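Local coordinates for putative lipoprotein (Bacteroides thetaiotaomicron, PDB 4Q1Z) that is of unknown function but is a putative two-domain lipoprotein belonging to the DUF4876 family, at residues 304-317 with 324-338. Residues are numbered along the deposited sequence; the frame is centred on the assembly and turned at random.
Sequences IKYVLDAVEAVNNE and RVPGVLDAGITWVGA
Glu-312 meets Arg-324 and Val-325 through both carboxylate oxygens, a worked example of one buried acid gripping the returning chain of a loop. OE2 receives the backbone N of Arg-324 on its syn side and, by its anti lone pair, NH1 of Arg-324 at 2.7 Å; the carboxylate and guanidinium planes lie only 22° apart. OE1 takes the amide N of Val-325 (2.8 Å) and also pairs with Lys-323. With CG anti to the backbone N (chi1 -179°) and a bend at chi2, the chain brings the carboxylate to those amides. The same NH1 of Arg-324 also reaches Ala-313 O, in the guanidinium plane and nearly straight (169°). Replacing Glu-312 with an alanine is likely to leave both amides and the guanidinium without their carboxylate and to cost Lys-323 its salt bridge.

The backbone of Glu-312 is held as well: its N donates to Asp-330 OD2 at 2.7 Å, while its O accepts Thr-334 N. With Val-314 N bound to Thr-334 O (2.9 Å), this makes a single parallel bridge at Ala-313 and Thr-334. Beside this tight polar centre, Ala-310 CB packs against Val-325 CG1 (3.6 Å) and Leu-329 CB (3.7 Å), both on one side of it, and Leu-329 continues the apolar packing onto Val-307 and Ile-304.

The far end is looser and more solvent-exposed. Glu-317 CB lies over the six-membered ring of Trp-335 in a CH-pi contact, 3.9 Å from its centroid, and a water links Glu-317 OE2 to Trp-335 NE1.

Within the fold, strand 307-312 is an outermost strand of the large mixed sheet, antiparallel to strand 265-269. Arg-324 ties the loop to Pro-154 O and Gly-263 O, while Val-311 and Thr-334 both pack on Phe-378 of strand 378-382.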
ATOM      1  N   ILE A 304       5.952   5.440 -14.345  1.00 49.25           N
ATOM      2  CA  ILE A 304       5.429   4.126 -13.948  1.00 49.28           C
ATOM      3  C   ILE A 304       6.463   3.372 -13.048  1.00 54.80           C
ATOM      4  O   ILE A 304       6.076   2.682 -12.105  1.00 54.86           O
ATOM      5  CB  ILE A 304       5.062   3.336 -15.246  1.00 52.16           C
ATOM      6  CG1 ILE A 304       3.652   3.729 -15.737  1.00 52.08           C
ATOM      7  CG2 ILE A 304       5.211   1.826 -15.101  1.00 50.91           C
ATOM      8  CD1 ILE A 304       3.383   3.395 -17.243  1.00 60.51           C
ATOM      9  N   LYS A 305       7.758   3.569 -13.314  1.00 51.92           N
ATOM     10  CA  LYS A 305       8.852   2.931 -12.580  1.00 52.06           C
ATOM     11  C   LYS A 305       8.962   3.449 -11.119  1.00 55.76           C
ATOM     12  O   LYS A 305       9.647   2.818 -10.310  1.00 55.53           O
ATOM     13  CB  LYS A 305      10.193   3.106 -13.336  1.00 54.67           C
ATOM     14  CG  LYS A 305      10.673   4.553 -13.527  1.00 64.05           C
ATOM     15  CD  LYS A 305      12.162   4.617 -13.879  1.00 70.59           C
ATOM     16  CE  LYS A 305      12.606   5.998 -14.296  1.00 84.04           C
ATOM     17  NZ  LYS A 305      14.077   6.088 -14.528  1.00 95.07           N
ATOM     18  N   TYR A 306       8.311   4.593 -10.796  1.00 50.47           N
ATOM     19  CA  TYR A 306       8.351   5.178  -9.451  1.00 49.36           C
ATOM     20  C   TYR A 306       7.191   4.708  -8.567  1.00 52.54           C
ATOM     21  O   TYR A 306       7.237   4.887  -7.348  1.00 52.95           O
ATOM     22  CB  TYR A 306       8.264   6.706  -9.539  1.00 50.69           C
ATOM     23  CG  TYR A 306       9.472   7.492 -10.030  1.00 53.14           C
ATOM     24  CD1 TYR A 306      10.683   6.862 -10.306  1.00 54.94           C
ATOM     25  CD2 TYR A 306       9.394   8.869 -10.228  1.00 54.42           C
ATOM     26  CE1 TYR A 306      11.771   7.581 -10.800  1.00 56.60           C
ATOM     27  CE2 TYR A 306      10.490   9.602 -10.683  1.00 56.43           C
ATOM     28  CZ  TYR A 306      11.675   8.957 -10.957  1.00 64.74           C
ATOM     29  OH  TYR A 306      12.730   9.707 -11.404  1.00 74.58           O
ATOM     30  N   VAL A 307       6.150   4.134  -9.180  1.00 47.95           N
ATOM     31  CA  VAL A 307       4.925   3.752  -8.511  1.00 47.59           C
ATOM     32  C   VAL A 307       5.127   2.543  -7.543  1.00 53.31           C
ATOM     33  O   VAL A 307       5.590   1.479  -7.931  1.00 54.00           O
ATOM     34  CB  VAL A 307       3.761   3.541  -9.525  1.00 49.70           C
ATOM     35  CG1 VAL A 307       2.460   3.199  -8.811  1.00 48.35           C
ATOM     36  CG2 VAL A 307       3.559   4.789 -10.376  1.00 49.01           C
ATOM     37  N   LEU A 308       4.730   2.756  -6.272  1.00 49.89           N
ATOM     38  CA  LEU A 308       4.751   1.812  -5.153  1.00 48.24           C
ATOM     39  C   LEU A 308       3.439   1.000  -5.123  1.00 52.15           C
ATOM     40  O   LEU A 308       3.485  -0.218  -4.892  1.00 52.85           O
ATOM     41  CB  LEU A 308       4.959   2.583  -3.836  1.00 47.34           C
ATOM     42  CG  LEU A 308       6.349   3.164  -3.592  1.00 50.48           C
ATOM     43  CD1 LEU A 308       6.368   4.017  -2.367  1.00 49.07           C
ATOM     44  CD2 LEU A 308       7.381   2.074  -3.441  1.00 54.16           C
ATOM     45  N   ASP A 309       2.269   1.677  -5.369  1.00 46.11           N
ATOM     46  CA  ASP A 309       0.964   1.018  -5.479  1.00 45.02           C
ATOM     47  C   ASP A 309      -0.007   1.869  -6.307  1.00 48.31           C
ATOM     48  O   ASP A 309       0.033   3.094  -6.236  1.00 49.54           O
ATOM     49  CB  ASP A 309       0.344   0.661  -4.098  1.00 46.37           C
ATOM     50  CG  ASP A 309      -0.809  -0.375  -4.104  1.00 49.19           C
ATOM     51  OD1 ASP A 309      -0.862  -1.216  -5.023  1.00 47.47           O
ATOM     52  OD2 ASP A 309      -1.587  -0.399  -3.138  1.00 54.16           O
ATOM     53  N   ALA A 310      -0.897   1.201  -7.056  1.00 43.41           N
ATOM     54  CA  ALA A 310      -1.947   1.796  -7.880  1.00 42.10           C
ATOM     55  C   ALA A 310      -3.250   1.033  -7.732  1.00 43.74           C
ATOM     56  O   ALA A 310      -3.241  -0.191  -7.683  1.00 42.38           O
ATOM     57  CB  ALA A 310      -1.521   1.810  -9.332  1.00 43.12           C
ATOM     58  N   VAL A 311      -4.374   1.753  -7.607  1.00 41.55           N
ATOM     59  CA  VAL A 311      -5.723   1.173  -7.473  1.00 40.97           C
ATOM     60  C   VAL A 311      -6.668   1.852  -8.467  1.00 45.15           C
ATOM     61  O   VAL A 311      -6.919   3.062  -8.371  1.00 46.38           O
ATOM     62  CB  VAL A 311      -6.290   1.241  -6.019  1.00 43.84           C
ATOM     63  CG1 VAL A 311      -7.670   0.570  -5.922  1.00 42.67           C
ATOM     64  CG2 VAL A 311      -5.320   0.616  -5.027  1.00 43.61           C
ATOM     65  N   GLU A 312      -7.230   1.059  -9.387  1.00 40.95           N
ATOM     66  CA  GLU A 312      -8.192   1.552 -10.381  1.00 39.34           C
ATOM     67  C   GLU A 312      -9.612   1.341  -9.898  1.00 43.65           C
ATOM     68  O   GLU A 312     -10.150   0.250 -10.071  1.00 42.00           O
ATOM     69  CB  GLU A 312      -7.989   0.853 -11.746  1.00 39.99           C
ATOM     70  CG  GLU A 312      -8.921   1.322 -12.850  1.00 43.17           C
ATOM     71  CD  GLU A 312      -8.264   2.192 -13.900  1.00 60.68           C
ATOM     72  OE1 GLU A 312      -7.284   1.717 -14.516  1.00 48.56           O
ATOM     73  OE2 GLU A 312      -8.742   3.330 -14.132  1.00 46.79           O
ATOM     74  N   ALA A 313     -10.249   2.388  -9.342  1.00 42.01           N
ATOM     75  CA  ALA A 313     -11.665   2.248  -8.991  1.00 41.97           C
ATOM     76  C   ALA A 313     -12.484   2.890 -10.098  1.00 46.91           C
ATOM     77  O   ALA A 313     -12.017   3.828 -10.777  1.00 44.98           O
ATOM     78  CB  ALA A 313     -11.987   2.837  -7.626  1.00 42.64           C
ATOM     79  N   VAL A 314     -13.659   2.282 -10.369  1.00 44.44           N
ATOM     80  CA  VAL A 314     -14.594   2.667 -11.432  1.00 42.93           C
ATOM     81  C   VAL A 314     -16.040   2.575 -10.909  1.00 50.09           C
ATOM     82  O   VAL A 314     -16.267   2.085  -9.797  1.00 50.93           O
ATOM     83  CB  VAL A 314     -14.411   1.814 -12.720  1.00 44.93           C
ATOM     84  CG1 VAL A 314     -13.060   2.064 -13.405  1.00 43.44           C
ATOM     85  CG2 VAL A 314     -14.654   0.331 -12.455  1.00 44.24           C
ATOM     86  N   ASN A 315     -17.001   3.077 -11.721  1.00 47.84           N
ATOM     87  CA  ASN A 315     -18.442   3.152 -11.464  1.00 48.87           C
ATOM     88  C   ASN A 315     -19.041   1.815 -11.068  1.00 55.47           C
ATOM     89  O   ASN A 315     -19.747   1.740 -10.075  1.00 55.09           O
ATOM     90  CB  ASN A 315     -19.185   3.670 -12.711  1.00 47.78           C
ATOM     91  CG  ASN A 315     -18.762   5.003 -13.272  1.00 54.05           C
ATOM     92  OD1 ASN A 315     -17.584   5.292 -13.486  1.00 49.47           O
ATOM     93  ND2 ASN A 315     -19.736   5.806 -13.617  1.00 45.63           N
ATOM     94  N   ASN A 316     -18.791   0.775 -11.878  1.00 54.47           N
ATOM     95  CA  ASN A 316     -19.313  -0.584 -11.711  1.00 55.35           C
ATOM     96  C   ASN A 316     -18.513  -1.552 -12.563  1.00 61.19           C
ATOM     97  O   ASN A 316     -17.508  -1.150 -13.142  1.00 60.79           O
ATOM     98  CB  ASN A 316     -20.802  -0.655 -12.069  1.00 53.72           C
ATOM     99  CG  ASN A 316     -21.175   0.123 -13.285  1.00 65.24           C
ATOM    100  OD1 ASN A 316     -20.662  -0.104 -14.374  1.00 64.17           O
ATOM    101  ND2 ASN A 316     -22.028   1.114 -13.102  1.00 55.39           N
ATOM    102  N   GLU A 317     -18.957  -2.814 -12.657  1.00 60.17           N
ATOM    103  CA  GLU A 317     -18.258  -3.864 -13.405  1.00 61.61           C
ATOM    104  C   GLU A 317     -18.255  -3.659 -14.950  1.00 67.62           C
ATOM    105  O   GLU A 317     -17.542  -4.393 -15.649  1.00 67.27           O
ATOM    106  CB  GLU A 317     -18.810  -5.257 -13.056  1.00 64.22           C
ATOM    107  CG  GLU A 317     -20.329  -5.380 -13.036  1.00 81.15           C
ATOM    108  CD  GLU A 317     -21.001  -5.038 -11.719  1.00107.88           C
ATOM    109  OE1 GLU A 317     -21.233  -3.831 -11.472  1.00 83.66           O
ATOM    110  OE2 GLU A 317     -21.318  -5.974 -10.947  1.00107.33           O
ATOM    111  N   ARG A 324      -7.644   4.055 -16.674  1.00 44.52           N
ATOM    112  CA  ARG A 324      -6.642   5.122 -16.803  1.00 44.13           C
ATOM    113  C   ARG A 324      -5.358   4.764 -16.013  1.00 51.41           C
ATOM    114  O   ARG A 324      -4.360   5.480 -16.105  1.00 53.95           O
ATOM    115  CB  ARG A 324      -7.174   6.529 -16.427  1.00 43.51           C
ATOM    116  CG  ARG A 324      -7.835   6.714 -15.052  1.00 43.95           C
ATOM    117  CD  ARG A 324      -9.321   6.525 -15.189  1.00 43.68           C
ATOM    118  NE  ARG A 324     -10.068   7.078 -14.072  1.00 48.19           N
ATOM    119  CZ  ARG A 324     -10.650   6.374 -13.108  1.00 52.74           C
ATOM    120  NH1 ARG A 324     -10.526   5.052 -13.070  1.00 34.30           N
ATOM    121  NH2 ARG A 324     -11.354   6.986 -12.168  1.00 44.00           N
ATOM    122  N   VAL A 325      -5.361   3.643 -15.274  1.00 47.27           N
ATOM    123  CA  VAL A 325      -4.157   3.176 -14.597  1.00 46.71           C
ATOM    124  C   VAL A 325      -3.436   2.264 -15.619  1.00 55.03           C
ATOM    125  O   VAL A 325      -4.060   1.331 -16.168  1.00 55.56           O
ATOM    126  CB  VAL A 325      -4.396   2.448 -13.223  1.00 48.48           C
ATOM    127  CG1 VAL A 325      -3.085   1.951 -12.618  1.00 47.40           C
ATOM    128  CG2 VAL A 325      -5.119   3.337 -12.219  1.00 47.74           C
ATOM    129  N   PRO A 326      -2.132   2.500 -15.884  1.00 50.45           N
ATOM    130  CA  PRO A 326      -1.404   1.577 -16.764  1.00 50.51           C
ATOM    131  C   PRO A 326      -1.475   0.128 -16.226  1.00 53.79           C
ATOM    132  O   PRO A 326      -1.320  -0.108 -15.019  1.00 51.33           O
ATOM    133  CB  PRO A 326       0.017   2.143 -16.751  1.00 52.36           C
ATOM    134  CG  PRO A 326      -0.148   3.597 -16.333  1.00 54.79           C
ATOM    135  CD  PRO A 326      -1.237   3.542 -15.336  1.00 50.24           C
ATOM    136  N   GLY A 327      -1.776  -0.810 -17.139  1.00 51.34           N
ATOM    137  CA  GLY A 327      -1.966  -2.237 -16.888  1.00 50.50           C
ATOM    138  C   GLY A 327      -0.905  -2.915 -16.048  1.00 55.31           C
ATOM    139  O   GLY A 327      -1.227  -3.819 -15.271  1.00 56.28           O
ATOM    140  N   VAL A 328       0.360  -2.492 -16.184  1.00 51.56           N
ATOM    141  CA  VAL A 328       1.468  -3.048 -15.389  1.00 51.64           C
ATOM    142  C   VAL A 328       1.285  -2.719 -13.904  1.00 55.28           C
ATOM    143  O   VAL A 328       1.743  -3.495 -13.063  1.00 56.44           O
ATOM    144  CB  VAL A 328       2.887  -2.630 -15.864  1.00 55.76           C
ATOM    145  CG1 VAL A 328       3.192  -3.227 -17.215  1.00 57.02           C
ATOM    146  CG2 VAL A 328       3.063  -1.111 -15.892  1.00 55.39           C
ATOM    147  N   LEU A 329       0.625  -1.572 -13.589  1.00 48.97           N
ATOM    148  CA  LEU A 329       0.391  -1.135 -12.206  1.00 46.66           C
ATOM    149  C   LEU A 329      -0.897  -1.728 -11.649  1.00 49.54           C
ATOM    150  O   LEU A 329      -0.920  -2.142 -10.496  1.00 49.54           O
ATOM    151  CB  LEU A 329       0.378   0.389 -12.122  1.00 45.23           C
ATOM    152  CG  LEU A 329       1.671   1.090 -12.578  1.00 47.35           C
ATOM    153  CD1 LEU A 329       1.492   2.589 -12.638  1.00 44.80           C
ATOM    154  CD2 LEU A 329       2.863   0.688 -11.712  1.00 46.35           C
ATOM    155  N   ASP A 330      -1.958  -1.755 -12.462  1.00 45.57           N
ATOM    156  CA  ASP A 330      -3.242  -2.351 -12.122  1.00 46.36           C
ATOM    157  C   ASP A 330      -3.904  -2.842 -13.411  1.00 50.60           C
ATOM    158  O   ASP A 330      -4.290  -2.029 -14.228  1.00 51.89           O
ATOM    159  CB  ASP A 330      -4.155  -1.383 -11.332  1.00 48.05           C
ATOM    160  CG  ASP A 330      -5.382  -2.026 -10.686  1.00 58.75           C
ATOM    161  OD1 ASP A 330      -5.650  -3.231 -10.956  1.00 57.78           O
ATOM    162  OD2 ASP A 330      -6.089  -1.323  -9.938  1.00 64.65           O
ATOM    163  N   ALA A 331      -3.975  -4.175 -13.606  1.00 47.34           N
ATOM    164  CA  ALA A 331      -4.560  -4.840 -14.778  1.00 46.84           C
ATOM    165  C   ALA A 331      -6.086  -4.893 -14.700  1.00 50.54           C
ATOM    166  O   ALA A 331      -6.743  -5.215 -15.681  1.00 52.82           O
ATOM    167  CB  ALA A 331      -4.011  -6.256 -14.892  1.00 47.76           C
ATOM    168  N   GLY A 332      -6.636  -4.568 -13.551  1.00 46.25           N
ATOM    169  CA  GLY A 332      -8.069  -4.622 -13.347  1.00 47.05           C
ATOM    170  C   GLY A 332      -8.736  -3.326 -12.951  1.00 52.96           C
ATOM    171  O   GLY A 332      -8.221  -2.225 -13.202  1.00 50.40           O
ATOM    172  N   ILE A 333      -9.960  -3.497 -12.400  1.00 51.09           N
ATOM    173  CA  ILE A 333     -10.904  -2.481 -11.927  1.00 49.63           C
ATOM    174  C   ILE A 333     -11.605  -2.981 -10.673  1.00 51.17           C
ATOM    175  O   ILE A 333     -11.960  -4.165 -10.592  1.00 50.54           O
ATOM    176  CB  ILE A 333     -11.960  -2.120 -13.020  1.00 52.92           C
ATOM    177  CG1 ILE A 333     -12.727  -3.366 -13.572  1.00 54.02           C
ATOM    178  CG2 ILE A 333     -11.365  -1.284 -14.133  1.00 53.53           C
ATOM    179  CD1 ILE A 333     -14.280  -3.149 -13.842  1.00 52.99           C
ATOM    180  N   THR A 334     -11.845  -2.074  -9.727  1.00 46.15           N
ATOM    181  CA  THR A 334     -12.589  -2.327  -8.471  1.00 45.55           C
ATOM    182  C   THR A 334     -13.721  -1.307  -8.432  1.00 49.07           C
ATOM    183  O   THR A 334     -13.692  -0.363  -9.217  1.00 48.88           O
ATOM    184  CB  THR A 334     -11.685  -2.347  -7.223  1.00 45.05           C
ATOM    185  OG1 THR A 334     -12.427  -2.893  -6.132  1.00 44.05           O
ATOM    186  CG2 THR A 334     -11.125  -0.989  -6.868  1.00 37.19           C
ATOM    187  N   TRP A 335     -14.752  -1.527  -7.614  1.00 47.13           N
ATOM    188  CA  TRP A 335     -15.943  -0.657  -7.589  1.00 48.13           C
ATOM    189  C   TRP A 335     -16.798  -0.949  -6.371  1.00 53.20           C
ATOM    190  O   TRP A 335     -16.540  -1.915  -5.655  1.00 53.41           O
ATOM    191  CB  TRP A 335     -16.803  -0.865  -8.886  1.00 47.56           C
ATOM    192  CG  TRP A 335     -17.398  -2.247  -9.012  1.00 49.26           C
ATOM    193  CD1 TRP A 335     -18.593  -2.674  -8.504  1.00 53.05           C
ATOM    194  CD2 TRP A 335     -16.763  -3.409  -9.577  1.00 48.84           C
ATOM    195  NE1 TRP A 335     -18.750  -4.027  -8.726  1.00 53.05           N
ATOM    196  CE2 TRP A 335     -17.645  -4.505  -9.386  1.00 54.02           C
ATOM    197  CE3 TRP A 335     -15.535  -3.634 -10.226  1.00 48.90           C
ATOM    198  CZ2 TRP A 335     -17.353  -5.800  -9.862  1.00 53.34           C
ATOM    199  CZ3 TRP A 335     -15.229  -4.921 -10.661  1.00 51.09           C
ATOM    200  CH2 TRP A 335     -16.141  -5.982 -10.500  1.00 52.73           C
ATOM    201  N   VAL A 336     -17.837  -0.120  -6.154  1.00 49.43           N
ATOM    202  CA  VAL A 336     -18.828  -0.288  -5.092  1.00 48.79           C
ATOM    203  C   VAL A 336     -20.206  -0.233  -5.762  1.00 56.05           C
ATOM    204  O   VAL A 336     -21.222  -0.541  -5.137  1.00 58.37           O
ATOM    205  CB  VAL A 336     -18.696   0.670  -3.884  1.00 50.36           C
ATOM    206  CG1 VAL A 336     -17.405   0.417  -3.136  1.00 48.68           C
ATOM    207  CG2 VAL A 336     -18.842   2.132  -4.287  1.00 49.35           C
ATOM    208  N   GLY A 337     -20.208   0.131  -7.040  1.00 51.85           N
ATOM    209  CA  GLY A 337     -21.383   0.118  -7.900  1.00 52.04           C
ATOM    210  C   GLY A 337     -22.404   1.202  -7.722  1.00 55.47           C
ATOM    211  O   GLY A 337     -23.394   1.216  -8.439  1.00 55.59           O
ATOM    212  N   ALA A 338     -22.185   2.108  -6.789  1.00 54.50           N
ATOM    213  CA  ALA A 338     -23.103   3.221  -6.557  1.00 54.99           C
ATOM    214  C   ALA A 338     -22.402   4.389  -5.910  1.00 57.30           C
ATOM    215  O   ALA A 338     -21.369   4.209  -5.268  1.00 56.05           O
ATOM    216  CB  ALA A 338     -24.258   2.772  -5.678  1.00 56.83           C
TER
HETATM  217  O   HOH W   1       0.674  -1.271  -8.269  1.00 49.07           O
HETATM  218  O   HOH W   2     -17.689   2.529  -7.542  1.00 39.90           O
HETATM  219  O   HOH W   3     -21.055  -6.265  -8.046  1.00 65.04           O